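Long-range contacts in succinylglutamate desuccinylase (Chromobacterium violaceum, PDB 1YW4), which probably hydrolyses N-succinyl-L-glutamate to succinate and L-glutamate, the last step of arginine degradation by the AST pathway, with one zinc ion per subunit: residues C53-N58 against D104-F109; G57-P62 against G97-N102; V65-L70 against V86-L91; L148-R153 against G216-F221. One frame throughout, in Å; residues are numbered along the deposited sequence.

Interaction 1. Residues C53-N58 against D104-F109. With ZN (zinc ion), chain C.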
loop_
_atom_site.group_PDB
_atom_site.type_symbol
_atom_site.label_atom_id
_atom_site.label_comp_id
_atom_site.label_asym_id
_atom_site.label_seq_id
_atom_site.Cartn_x
_atom_site.Cartn_y
_atom_site.Cartn_z
ATOM N N CYS A 53 7.607 -28.071 -12.495
ATOM C CA CYS A 53 8.457 -27.366 -13.445
ATOM C C CYS A 53 7.973 -27.697 -14.839
ATOM O O CYS A 53 7.217 -28.647 -15.021
ATOM C CB CYS A 53 9.919 -27.798 -13.286
ATOM S SG CYS A 53 10.215 -29.567 -13.460
ATOM N N GLY A 54 8.386 -26.915 -15.829
ATOM C CA GLY A 54 7.939 -27.208 -17.173
ATOM C C GLY A 54 6.465 -26.915 -17.402
ATOM O O GLY A 54 5.862 -27.509 -18.291
ATOM N N VAL A 55 5.864 -26.049 -16.585
ATOM C CA VAL A 55 4.470 -25.671 -16.817
ATOM C C VAL A 55 4.528 -25.047 -18.214
ATOM O O VAL A 55 3.607 -25.195 -19.026
ATOM C CB VAL A 55 3.978 -24.632 -15.776
ATOM C CG1 VAL A 55 2.729 -23.917 -16.284
ATOM C CG2 VAL A 55 3.647 -25.345 -14.459
ATOM N N HIS A 56 5.639 -24.356 -18.469
ATOM C CA HIS A 56 5.931 -23.757 -19.765
ATOM C C HIS A 56 7.120 -24.597 -20.257
ATOM O O HIS A 56 8.159 -24.669 -19.599
ATOM C CB HIS A 56 6.281 -22.271 -19.598
ATOM C CG HIS A 56 5.094 -21.428 -19.253
ATOM N ND1 HIS A 56 5.141 -20.418 -18.317
ATOM C CD2 HIS A 56 3.809 -21.491 -19.673
ATOM C CE1 HIS A 56 3.935 -19.901 -18.168
ATOM N NE2 HIS A 56 3.107 -20.536 -18.979
ATOM N N GLY A 57 6.931 -25.277 -21.385
ATOM C CA GLY A 57 7.954 -26.160 -21.928
ATOM C C GLY A 57 9.301 -25.601 -22.337
ATOM O O GLY A 57 10.260 -26.364 -22.483
ATOM N N ASN A 58 9.392 -24.288 -22.516
ATOM C CA ASN A 58 10.647 -23.659 -22.930
ATOM C C ASN A 58 11.483 -23.163 -21.750
ATOM O O ASN A 58 12.581 -22.655 -21.946
ATOM C CB ASN A 58 10.351 -22.487 -23.878
ATOM C CG ASN A 58 9.536 -21.399 -23.210
ATOM O OD1 ASN A 58 8.535 -21.678 -22.559
ATOM N ND2 ASN A 58 9.959 -20.149 -23.374
ATOM N N ASP A 104 -1.862 -21.466 -22.824
ATOM C CA ASP A 104 -0.949 -21.322 -21.690
ATOM C C ASP A 104 -1.508 -22.110 -20.500
ATOM O O ASP A 104 -2.540 -21.740 -19.931
ATOM C CB ASP A 104 -0.822 -19.834 -21.316
ATOM C CG ASP A 104 0.235 -19.572 -20.247
ATOM O OD1 ASP A 104 0.417 -20.421 -19.349
ATOM O OD2 ASP A 104 0.869 -18.496 -20.291
HETATM N N MSE A 105 -0.831 -23.188 -20.122
HETATM C CA MSE A 105 -1.304 -24.000 -19.012
HETATM C C MSE A 105 -1.393 -23.218 -17.718
HETATM O O MSE A 105 -2.274 -23.480 -16.897
HETATM C CB MSE A 105 -0.415 -25.229 -18.815
HETATM C CG MSE A 105 -0.934 -26.201 -17.750
HETATM SE SE MSE A 105 0.003 -27.894 -17.794
HETATM C CE MSE A 105 -0.813 -28.605 -19.392
ATOM N N ASN A 106 -0.509 -22.247 -17.511
ATOM C CA ASN A 106 -0.613 -21.509 -16.266
ATOM C C ASN A 106 -1.733 -20.487 -16.286
ATOM O O ASN A 106 -1.750 -19.535 -15.508
ATOM C CB ASN A 106 0.705 -20.860 -15.859
ATOM C CG ASN A 106 0.924 -20.947 -14.356
ATOM O OD1 ASN A 106 0.363 -21.832 -13.705
ATOM N ND2 ASN A 106 1.735 -20.053 -13.802
ATOM N N ARG A 107 -2.666 -20.699 -17.203
ATOM C CA ARG A 107 -3.852 -19.867 -17.302
ATOM C C ARG A 107 -5.029 -20.847 -17.253
ATOM O O ARG A 107 -6.185 -20.445 -17.379
ATOM C CB ARG A 107 -3.879 -19.098 -18.623
ATOM C CG ARG A 107 -2.892 -17.951 -18.721
ATOM C CD ARG A 107 -3.104 -17.194 -20.017
ATOM N NE ARG A 107 -4.490 -16.735 -20.137
ATOM C CZ ARG A 107 -5.049 -16.325 -21.271
ATOM N NH1 ARG A 107 -6.315 -15.925 -21.284
ATOM N NH2 ARG A 107 -4.342 -16.324 -22.396
ATOM N N LEU A 108 -4.730 -22.133 -17.070
ATOM C CA LEU A 108 -5.777 -23.156 -17.028
ATOM C C LEU A 108 -6.045 -23.799 -15.666
ATOM O O LEU A 108 -6.871 -24.715 -15.558
ATOM C CB LEU A 108 -5.477 -24.250 -18.049
ATOM C CG LEU A 108 -5.591 -23.826 -19.518
ATOM C CD1 LEU A 108 -5.121 -24.965 -20.404
ATOM C CD2 LEU A 108 -7.046 -23.451 -19.844
ATOM N N PHE A 109 -5.344 -23.339 -14.635
ATOM C CA PHE A 109 -5.555 -23.863 -13.295
ATOM C C PHE A 109 -6.678 -23.090 -12.597
ATOM O O PHE A 109 -7.288 -22.193 -13.188
ATOM C CB PHE A 109 -4.262 -23.788 -12.469
ATOM C CG PHE A 109 -3.190 -24.740 -12.933
ATOM C CD1 PHE A 109 -2.142 -24.293 -13.740
ATOM C CD2 PHE A 109 -3.239 -26.092 -12.571
ATOM C CE1 PHE A 109 -1.151 -25.176 -14.188
ATOM C CE2 PHE A 109 -2.258 -26.989 -13.013
ATOM C CZ PHE A 109 -1.210 -26.531 -13.824
HETATM ZN ZN ZN C . 6.729 -19.468 -16.942
HETATM O O HOH W 1 2.002 -24.050 -20.959
HETATM O O HOH W 2 7.831 -17.423 -16.761
#
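In the zinc site of the catalytic domain, His-56 and Asp-104 form a histidine-carboxylate hydrogen bond on the side of the ring remote from the metal. The imidazole uses both nitrogens: His-56 ND1 binds the zinc ion at 2.3 Å, and His-56 NE2 donates to Asp-104 OD1 at 2.7 Å. This bond is nearly straight, 166° at the hydrogen, with OD1 at the ring edge and in the ring plane. The carboxylate is turned 75° against the ring, and NE2 meets OD1 from above the carboxylate plane. Asp-104 OD1 also takes a weak bond from Asn-106 N (2.8 Å), while OD2 has Arg-99 as a long, weak ion-pair partner. Val-55 covers one face of the imidazole: its CG1, anti to the backbone N (chi1 161°), stands over the centre of the His-56 ring, 4.3 Å above the plane. The same methyl touches Asn-106 CB at 3.7 Å, the two side chains crossing at about a right angle, and the Asn-106 OD1 end is bonded to Phe-198 N. A water joins the backbones, donating to Val-55 O (2.8 Å) and accepting from Met-105 N (3.1 Å). Gripped at ND1 by zinc and at NE2 by Asp-104, the ring is fixed in rotation; the second-shell carboxylate is likely to polarise it and make ND1 a stronger electron donor to the metal.

Interaction 2. Residues G57-P62 against G97-N102. With ZN (zinc ion), chain C.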
loop_
_atom_site.group_PDB
_atom_site.type_symbol
_atom_site.label_atom_id
_atom_site.label_comp_id
_atom_site.label_asym_id
_atom_site.label_seq_id
_atom_site.Cartn_x
_atom_site.Cartn_y
_atom_site.Cartn_z
ATOM N N GLY A 57 6.931 -25.277 -21.385
ATOM C CA GLY A 57 7.954 -26.160 -21.928
ATOM C C GLY A 57 9.301 -25.601 -22.337
ATOM O O GLY A 57 10.260 -26.364 -22.483
ATOM N N ASN A 58 9.392 -24.288 -22.516
ATOM C CA ASN A 58 10.647 -23.659 -22.930
ATOM C C ASN A 58 11.483 -23.163 -21.750
ATOM O O ASN A 58 12.581 -22.655 -21.946
ATOM C CB ASN A 58 10.351 -22.487 -23.878
ATOM C CG ASN A 58 9.536 -21.399 -23.210
ATOM O OD1 ASN A 58 8.535 -21.678 -22.559
ATOM N ND2 ASN A 58 9.959 -20.149 -23.374
ATOM N N GLU A 59 10.969 -23.311 -20.530
ATOM C CA GLU A 59 11.695 -22.859 -19.331
ATOM C C GLU A 59 12.345 -24.097 -18.714
ATOM O O GLU A 59 11.880 -24.635 -17.711
ATOM C CB GLU A 59 10.707 -22.183 -18.375
ATOM C CG GLU A 59 9.699 -21.330 -19.151
ATOM C CD GLU A 59 8.731 -20.542 -18.293
ATOM O OE1 GLU A 59 8.566 -20.876 -17.099
ATOM O OE2 GLU A 59 8.119 -19.587 -18.834
ATOM N N THR A 60 13.451 -24.516 -19.325
ATOM C CA THR A 60 14.154 -25.734 -18.948
ATOM C C THR A 60 15.127 -25.712 -17.774
ATOM O O THR A 60 15.389 -26.754 -17.189
ATOM C CB THR A 60 14.888 -26.311 -20.170
ATOM O OG1 THR A 60 16.040 -25.510 -20.474
ATOM C CG2 THR A 60 13.961 -26.316 -21.370
ATOM N N ALA A 61 15.663 -24.550 -17.423
ATOM C CA ALA A 61 16.602 -24.482 -16.312
ATOM C C ALA A 61 16.056 -25.200 -15.068
ATOM O O ALA A 61 16.695 -26.118 -14.546
ATOM C CB ALA A 61 16.945 -23.018 -15.980
ATOM N N PRO A 62 14.867 -24.802 -14.574
ATOM C CA PRO A 62 14.338 -25.483 -13.384
ATOM C C PRO A 62 14.163 -26.990 -13.586
ATOM O O PRO A 62 14.316 -27.778 -12.648
ATOM C CB PRO A 62 13.005 -24.772 -13.133
ATOM C CG PRO A 62 13.246 -23.387 -13.686
ATOM C CD PRO A 62 13.977 -23.704 -14.986
ATOM N N GLY A 97 9.771 -28.094 -26.843
ATOM C CA GLY A 97 10.566 -26.913 -26.567
ATOM C C GLY A 97 9.788 -25.614 -26.698
ATOM O O GLY A 97 10.368 -24.547 -26.927
ATOM N N VAL A 98 8.471 -25.689 -26.545
ATOM C CA VAL A 98 7.633 -24.502 -26.664
ATOM C C VAL A 98 6.946 -24.140 -25.344
ATOM O O VAL A 98 6.807 -24.980 -24.468
ATOM C CB VAL A 98 6.559 -24.711 -27.748
ATOM C CG1 VAL A 98 7.232 -24.994 -29.097
ATOM C CG2 VAL A 98 5.656 -25.872 -27.368
ATOM N N ARG A 99 6.520 -22.885 -25.219
ATOM C CA ARG A 99 5.847 -22.420 -24.013
ATOM C C ARG A 99 4.569 -23.233 -23.807
ATOM O O ARG A 99 4.269 -23.675 -22.692
ATOM C CB ARG A 99 5.520 -20.933 -24.138
ATOM C CG ARG A 99 4.957 -20.293 -22.881
ATOM C CD ARG A 99 4.645 -18.821 -23.123
ATOM N NE ARG A 99 3.996 -18.190 -21.980
ATOM C CZ ARG A 99 4.637 -17.754 -20.901
ATOM N NH1 ARG A 99 5.953 -17.878 -20.809
ATOM N NH2 ARG A 99 3.958 -17.188 -19.915
ATOM N N TYR A 100 3.823 -23.426 -24.893
ATOM C CA TYR A 100 2.588 -24.210 -24.868
ATOM C C TYR A 100 2.166 -24.557 -26.287
ATOM O O TYR A 100 2.632 -23.942 -27.244
ATOM C CB TYR A 100 1.471 -23.448 -24.149
ATOM C CG TYR A 100 1.150 -22.077 -24.709
ATOM C CD1 TYR A 100 0.436 -21.932 -25.897
ATOM C CD2 TYR A 100 1.549 -20.926 -24.035
ATOM C CE1 TYR A 100 0.125 -20.665 -26.395
ATOM C CE2 TYR A 100 1.249 -19.659 -24.517
ATOM C CZ TYR A 100 0.534 -19.535 -25.696
ATOM O OH TYR A 100 0.212 -18.280 -26.166
ATOM N N GLY A 101 1.292 -25.549 -26.422
ATOM C CA GLY A 101 0.842 -25.952 -27.738
ATOM C C GLY A 101 -0.395 -25.214 -28.217
ATOM O O GLY A 101 -0.405 -24.654 -29.310
ATOM N N ASN A 102 -1.435 -25.199 -27.392
ATOM C CA ASN A 102 -2.686 -24.548 -27.755
ATOM C C ASN A 102 -3.061 -23.401 -26.834
ATOM O O ASN A 102 -3.541 -22.367 -27.290
ATOM C CB ASN A 102 -3.812 -25.580 -27.749
ATOM C CG ASN A 102 -3.564 -26.711 -28.712
ATOM O OD1 ASN A 102 -3.903 -27.865 -28.435
ATOM N ND2 ASN A 102 -2.975 -26.392 -29.857
HETATM ZN ZN ZN C . 6.729 -19.468 -16.942
HETATM O O HOH W 3 7.180 -16.303 -18.912
HETATM O O HOH W 2 7.831 -17.423 -16.761
#
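Backbone meets backbone where Gly-57 lies against Val-98 and Arg-99. Gly-57 N gives a weak hydrogen bond to Arg-99 O (3.4 Å, 148° at the hydrogen). With no side chain on Gly-57, its CA comes within 3.0 Å of Val-98 O. Gly-97, at positive phi, ends helix 91-96 in a Schellman motif, and from there the chain runs past the loop that carries two of the three protein ligands of the zinc. Van der Waals packing falls to Asn-58, whose CG lies between the backbone N and the carbonyl carbon (chi1 62°); its OD1 rests 3.1 Å from Arg-99 CA, and its CB faces Gly-97 O. The charged groups meet obliquely: Arg-99 NH1 approaches Glu-59 OE2 to 3.4 Å, the carboxylate and guanidinium planes being 58° apart. A water bridges the pair from the side, accepting from Arg-99 NH1 at 2.8 Å and donating only weakly to Glu-59 OE2. Metal coordination uses both oxygens of the same carboxylate, since Glu-59 OE1 binds the zinc ion at 2.3 Å and Glu-59 OE2 at 2.4 Å. Thr-150 N adds a weak hydrogen bond to OE1, and the nearby positive charge of Arg-99 would be expected to stabilise the anionic ligand. His-56 and Glu-59, three residues apart, with His-149 from strand 143-151, make up the His-X-X-Glu plus His zinc site characteristic of the M14 zinc carboxypeptidase-like enzymes.

Interaction 3. Residues V65-L70 against V86-L91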
loop_
_atom_site.group_PDB
_atom_site.type_symbol
_atom_site.label_atom_id
_atom_site.label_comp_id
_atom_site.label_asym_id
_atom_site.label_seq_id
_atom_site.Cartn_x
_atom_site.Cartn_y
_atom_site.Cartn_z
ATOM N N VAL A 65 17.462 -28.738 -13.014
ATOM C CA VAL A 65 17.800 -28.692 -11.591
ATOM C C VAL A 65 16.993 -29.725 -10.804
ATOM O O VAL A 65 17.521 -30.403 -9.920
ATOM C CB VAL A 65 17.544 -27.296 -10.987
ATOM C CG1 VAL A 65 17.713 -27.341 -9.458
ATOM C CG2 VAL A 65 18.519 -26.290 -11.584
ATOM N N VAL A 66 15.710 -29.846 -11.129
ATOM C CA VAL A 66 14.873 -30.823 -10.449
ATOM C C VAL A 66 15.345 -32.226 -10.815
ATOM O O VAL A 66 15.581 -33.056 -9.939
ATOM C CB VAL A 66 13.389 -30.676 -10.848
ATOM C CG1 VAL A 66 12.580 -31.861 -10.320
ATOM C CG2 VAL A 66 12.833 -29.377 -10.282
ATOM N N ASP A 67 15.496 -32.482 -12.107
ATOM C CA ASP A 67 15.929 -33.795 -12.564
ATOM C C ASP A 67 17.265 -34.216 -11.934
ATOM O O ASP A 67 17.453 -35.386 -11.601
ATOM C CB ASP A 67 16.027 -33.817 -14.091
ATOM C CG ASP A 67 16.156 -35.218 -14.645
ATOM O OD1 ASP A 67 15.313 -36.080 -14.298
ATOM O OD2 ASP A 67 17.094 -35.461 -15.431
ATOM N N GLY A 68 18.182 -33.265 -11.776
ATOM C CA GLY A 68 19.464 -33.569 -11.165
ATOM C C GLY A 68 19.293 -34.042 -9.728
ATOM O O GLY A 68 19.949 -34.991 -9.293
HETATM N N MSE A 69 18.404 -33.379 -8.995
HETATM C CA MSE A 69 18.124 -33.731 -7.612
HETATM C C MSE A 69 17.544 -35.138 -7.535
HETATM O O MSE A 69 17.937 -35.915 -6.683
HETATM C CB MSE A 69 17.125 -32.756 -6.982
HETATM C CG MSE A 69 17.627 -31.337 -6.785
HETATM SE SE MSE A 69 16.415 -30.313 -5.659
HETATM C CE MSE A 69 14.896 -30.245 -6.845
ATOM N N LEU A 70 16.606 -35.462 -8.422
ATOM C CA LEU A 70 15.998 -36.792 -8.413
ATOM C C LEU A 70 17.031 -37.884 -8.678
ATOM O O LEU A 70 17.010 -38.943 -8.047
ATOM C CB LEU A 70 14.877 -36.873 -9.450
ATOM C CG LEU A 70 13.703 -35.932 -9.161
ATOM C CD1 LEU A 70 12.691 -35.960 -10.309
ATOM C CD2 LEU A 70 13.053 -36.344 -7.842
ATOM N N VAL A 86 7.097 -34.613 -7.575
ATOM C CA VAL A 86 7.679 -33.846 -8.667
ATOM C C VAL A 86 6.755 -33.939 -9.877
ATOM O O VAL A 86 6.284 -35.027 -10.234
ATOM C CB VAL A 86 9.067 -34.379 -9.085
ATOM C CG1 VAL A 86 9.559 -33.634 -10.319
ATOM C CG2 VAL A 86 10.071 -34.192 -7.940
HETATM N N MSE A 87 6.496 -32.789 -10.487
HETATM C CA MSE A 87 5.653 -32.728 -11.665
HETATM C C MSE A 87 6.320 -32.037 -12.849
HETATM O O MSE A 87 6.697 -30.871 -12.764
HETATM C CB MSE A 87 4.365 -31.972 -11.373
HETATM C CG MSE A 87 3.419 -32.637 -10.430
HETATM SE SE MSE A 87 1.843 -31.566 -10.214
HETATM C CE MSE A 87 0.520 -32.915 -9.987
ATOM N N PHE A 88 6.502 -32.778 -13.936
ATOM C CA PHE A 88 7.027 -32.213 -15.173
ATOM C C PHE A 88 5.660 -31.918 -15.800
ATOM O O PHE A 88 5.045 -32.781 -16.423
ATOM C CB PHE A 88 7.801 -33.276 -15.960
ATOM C CG PHE A 88 9.077 -33.714 -15.285
ATOM C CD1 PHE A 88 9.230 -35.018 -14.831
ATOM C CD2 PHE A 88 10.100 -32.796 -15.049
ATOM C CE1 PHE A 88 10.383 -35.402 -14.144
ATOM C CE2 PHE A 88 11.262 -33.169 -14.359
ATOM C CZ PHE A 88 11.402 -34.470 -13.907
ATOM N N ALA A 89 5.197 -30.690 -15.589
ATOM C CA ALA A 89 3.860 -30.247 -15.978
ATOM C C ALA A 89 3.343 -30.371 -17.394
ATOM O O ALA A 89 2.403 -31.132 -17.645
ATOM C CB ALA A 89 3.637 -28.831 -15.473
ATOM N N ASN A 90 3.916 -29.617 -18.316
ATOM C CA ASN A 90 3.449 -29.673 -19.686
ATOM C C ASN A 90 4.411 -30.529 -20.494
ATOM O O ASN A 90 5.306 -30.008 -21.151
ATOM C CB ASN A 90 3.372 -28.257 -20.267
ATOM C CG ASN A 90 2.478 -28.183 -21.480
ATOM O OD1 ASN A 90 2.325 -29.166 -22.202
ATOM N ND2 ASN A 90 1.887 -27.017 -21.716
ATOM N N LEU A 91 4.218 -31.846 -20.456
ATOM C CA LEU A 91 5.107 -32.771 -21.163
ATOM C C LEU A 91 5.261 -32.528 -22.655
ATOM O O LEU A 91 6.382 -32.510 -23.174
ATOM C CB LEU A 91 4.659 -34.216 -20.940
ATOM C CG LEU A 91 4.951 -34.823 -19.565
ATOM C CD1 LEU A 91 4.222 -36.166 -19.453
ATOM C CD2 LEU A 91 6.454 -35.004 -19.376
#
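Val-66 and Val-86 each hold CG1 anti to the backbone N (chi1 170° and 174°), and these torsions bring the two methyls together tip to tip, Val-66 CG1 to Val-86 CG1 at 3.5 Å. One helical turn further on, Leu-70 also meets Val-86 tip to tip: its CD2 lies 3.7 Å from Val-86 CG2. The other branch, Leu-70 CD1, is 3.9 Å from Val-86 CG1 and about as far from CG2, and so spans both methyls of the valine. The Phe-88 ring extends this apolar patch. Its CZ comes to 4.1 Å from Leu-70 CD1, obliquely to the ring, with Val-66 CG1 near its CE2. Val-86 of the same strand lays CG1 over one face of the Phe-88 ring, offset toward the rim. Asp-67 OD1 stands 4.2 Å from Phe-88 CZ, but the polar end of this aspartate is tied elsewhere, OD1 to Leu-8 N and OD2 to Ser-6 OG. Helix 7-12 also borders the patch, Phe-7 touching Leu-70 and Leu-8 touching Phe-88. Met-87, a selenomethionine between Val-86 and Phe-88, points away from the helix and packs on Leu-128 and Leu-131 of helix 120-137. The axes of 65-70 and 86-88 approach to 10.3 Å, their N-to-C directions 136° apart. This is the helix-on-sheet packing of a beta-alpha-beta unit, strand 48-53, helix 61-75 and strand 83-88, in an alpha/beta catalytic domain.

Interaction 4. Residues L148-R153 against G216-F221. With ZN (zinc ion), chain C.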
loop_
_atom_site.group_PDB
_atom_site.type_symbol
_atom_site.label_atom_id
_atom_site.label_comp_id
_atom_site.label_asym_id
_atom_site.label_seq_id
_atom_site.Cartn_x
_atom_site.Cartn_y
_atom_site.Cartn_z
ATOM N N LEU A 148 8.306 -23.676 -10.317
ATOM C CA LEU A 148 9.527 -23.117 -10.895
ATOM C C LEU A 148 9.431 -22.665 -12.353
ATOM O O LEU A 148 9.078 -23.446 -13.224
ATOM C CB LEU A 148 10.647 -24.151 -10.752
ATOM C CG LEU A 148 10.665 -24.892 -9.410
ATOM C CD1 LEU A 148 11.876 -25.835 -9.323
ATOM C CD2 LEU A 148 10.720 -23.864 -8.286
ATOM N N HIS A 149 9.791 -21.405 -12.601
ATOM C CA HIS A 149 9.730 -20.817 -13.931
ATOM C C HIS A 149 10.990 -20.024 -14.283
ATOM O O HIS A 149 11.810 -19.714 -13.416
ATOM C CB HIS A 149 8.539 -19.843 -14.014
ATOM C CG HIS A 149 7.196 -20.497 -13.889
ATOM N ND1 HIS A 149 6.316 -20.595 -14.944
ATOM C CD2 HIS A 149 6.570 -21.057 -12.826
ATOM C CE1 HIS A 149 5.206 -21.184 -14.541
ATOM N NE2 HIS A 149 5.334 -21.475 -13.258
ATOM N N THR A 150 11.147 -19.728 -15.569
ATOM C CA THR A 150 12.221 -18.865 -16.064
ATOM C C THR A 150 11.494 -18.031 -17.118
ATOM O O THR A 150 10.334 -18.311 -17.433
ATOM C CB THR A 150 13.451 -19.622 -16.672
ATOM O OG1 THR A 150 13.022 -20.658 -17.561
ATOM C CG2 THR A 150 14.329 -20.205 -15.555
ATOM N N ALA A 151 12.141 -17.001 -17.651
ATOM C CA ALA A 151 11.470 -16.142 -18.622
ATOM C C ALA A 151 12.405 -15.551 -19.665
ATOM O O ALA A 151 13.604 -15.473 -19.449
ATOM C CB ALA A 151 10.739 -15.002 -17.882
ATOM N N ILE A 152 11.841 -15.144 -20.803
ATOM C CA ILE A 152 12.618 -14.543 -21.883
ATOM C C ILE A 152 12.948 -13.094 -21.530
ATOM O O ILE A 152 14.095 -12.672 -21.646
ATOM C CB ILE A 152 11.839 -14.550 -23.223
ATOM C CG1 ILE A 152 11.679 -15.979 -23.750
ATOM C CG2 ILE A 152 12.566 -13.689 -24.258
ATOM C CD1 ILE A 152 10.673 -16.817 -22.991
ATOM N N ARG A 153 11.941 -12.331 -21.108
ATOM C CA ARG A 153 12.144 -10.924 -20.739
ATOM C C ARG A 153 12.890 -10.859 -19.411
ATOM O O ARG A 153 12.522 -11.541 -18.454
ATOM C CB ARG A 153 10.796 -10.199 -20.616
ATOM C CG ARG A 153 10.893 -8.712 -20.236
ATOM C CD ARG A 153 9.517 -8.092 -20.008
ATOM N NE ARG A 153 8.650 -8.211 -21.182
ATOM C CZ ARG A 153 8.832 -7.544 -22.316
ATOM N NH1 ARG A 153 9.853 -6.702 -22.436
ATOM N NH2 ARG A 153 7.991 -7.717 -23.327
ATOM N N GLY A 216 15.062 -16.992 -13.392
ATOM C CA GLY A 216 16.015 -16.454 -14.347
ATOM C C GLY A 216 15.631 -16.464 -15.821
ATOM O O GLY A 216 14.452 -16.403 -16.189
ATOM N N LYS A 217 16.648 -16.560 -16.672
ATOM C CA LYS A 217 16.469 -16.543 -18.124
ATOM C C LYS A 217 16.054 -17.874 -18.735
ATOM O O LYS A 217 16.586 -18.924 -18.375
ATOM C CB LYS A 217 17.771 -16.071 -18.787
ATOM C CG LYS A 217 18.345 -14.779 -18.199
ATOM C CD LYS A 217 19.760 -14.519 -18.694
ATOM C CE LYS A 217 20.368 -13.264 -18.066
ATOM N NZ LYS A 217 21.747 -12.999 -18.588
ATOM N N ALA A 218 15.113 -17.820 -19.673
ATOM C CA ALA A 218 14.647 -19.025 -20.351
ATOM C C ALA A 218 15.682 -19.438 -21.395
ATOM O O ALA A 218 16.202 -18.602 -22.136
ATOM C CB ALA A 218 13.299 -18.778 -21.016
ATOM N N ARG A 219 15.975 -20.733 -21.439
ATOM C CA ARG A 219 16.951 -21.284 -22.368
ATOM C C ARG A 219 16.606 -22.743 -22.629
ATOM O O ARG A 219 16.005 -23.406 -21.786
ATOM C CB ARG A 219 18.366 -21.209 -21.769
ATOM C CG ARG A 219 18.984 -19.817 -21.701
ATOM C CD ARG A 219 19.674 -19.465 -23.011
ATOM N NE ARG A 219 20.430 -18.220 -22.923
ATOM C CZ ARG A 219 19.890 -17.027 -22.702
ATOM N NH1 ARG A 219 20.663 -15.955 -22.639
ATOM N NH2 ARG A 219 18.579 -16.901 -22.555
ATOM N N PRO A 220 16.972 -23.259 -23.810
ATOM C CA PRO A 220 16.681 -24.659 -24.135
ATOM C C PRO A 220 17.620 -25.580 -23.356
ATOM O O PRO A 220 18.605 -25.119 -22.774
ATOM C CB PRO A 220 16.920 -24.711 -25.639
ATOM C CG PRO A 220 18.069 -23.764 -25.798
ATOM C CD PRO A 220 17.676 -22.592 -24.921
ATOM N N PHE A 221 17.305 -26.874 -23.330
ATOM C CA PHE A 221 18.139 -27.850 -22.626
ATOM C C PHE A 221 19.587 -27.779 -23.122
ATOM O O PHE A 221 19.831 -27.659 -24.323
ATOM C CB PHE A 221 17.612 -29.277 -22.849
ATOM C CG PHE A 221 16.299 -29.565 -22.167
ATOM C CD1 PHE A 221 16.218 -29.634 -20.780
ATOM C CD2 PHE A 221 15.148 -29.783 -22.917
ATOM C CE1 PHE A 221 14.998 -29.919 -20.145
ATOM C CE2 PHE A 221 13.926 -30.067 -22.297
ATOM C CZ PHE A 221 13.851 -30.136 -20.910
HETATM ZN ZN ZN C . 6.729 -19.468 -16.942
HETATM O O HOH W 4 15.760 -21.808 -18.685
HETATM O O HOH W 2 7.831 -17.423 -16.761
#
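Ala-151 has both its backbone polar atoms engaged by the 216-221 segment. Ala-151 N donates to Gly-216 O at 2.8 Å, 155° at the hydrogen. Ala-151 O accepts from Ala-218 N, also at 2.8 Å, although that donor lies 60° out of the carbonyl plane. Lys-217 CA adds a CA-H...O contact to Ala-151 O (3.3 Å). The two N-H...O bonds make a parallel bridge of Ala-151 with Lys-217, which prolongs the pairing of the parallel neighbours 143-151 and 209-215 past the corner the chain turns at Gly-216; Glu-214, the predicted active-site residue, lies just before that corner. Two polar atoms of Thr-150 turn to waters. Its OG1, set between the backbone N and the carbonyl carbon (chi1 46°), is 3.2 Å from a water that accepts from Arg-219 N at 3.0 Å and can donate to Lys-217 O, one of several acceptors within its reach. Thr-150 O accepts a hydrogen bond of 2.7 Å from the zinc-bound water. His-149 ND1 binds the zinc ion at 2.3 Å, and its NE2 is hydrogen-bonded to Asp-147 OD2. Ala-218 O is satisfied by Arg-219 NH2 (3.0 Å), which meets it close to the guanidinium plane. Beside these polar links, Ile-152 CD1 packs on Ala-218 CB, where Ile-152 is exposed.

How the interactions relate
Interactions 1, 2 and 4 surround the zinc ion, and the zinc-bound water is common to all three. Interactions 1 and 2 have centres about 8 Å apart and share Gly-57 and Asn-58; Arg-99 of interaction 2 lies beside His-56. Interaction 4, about 9 Å from the centre of interaction 2, comes later in the chain and adds the third protein ligand; Thr-60 OG1 bonds to Arg-219 O between them. Interaction 3 is nested within the loops closed by both 1 and 2 and has no part in the metal site. It packs helix 61-75 on strand 83-88, and Val-66 also touches Leu-148, tying this core to the strand that carries His-149.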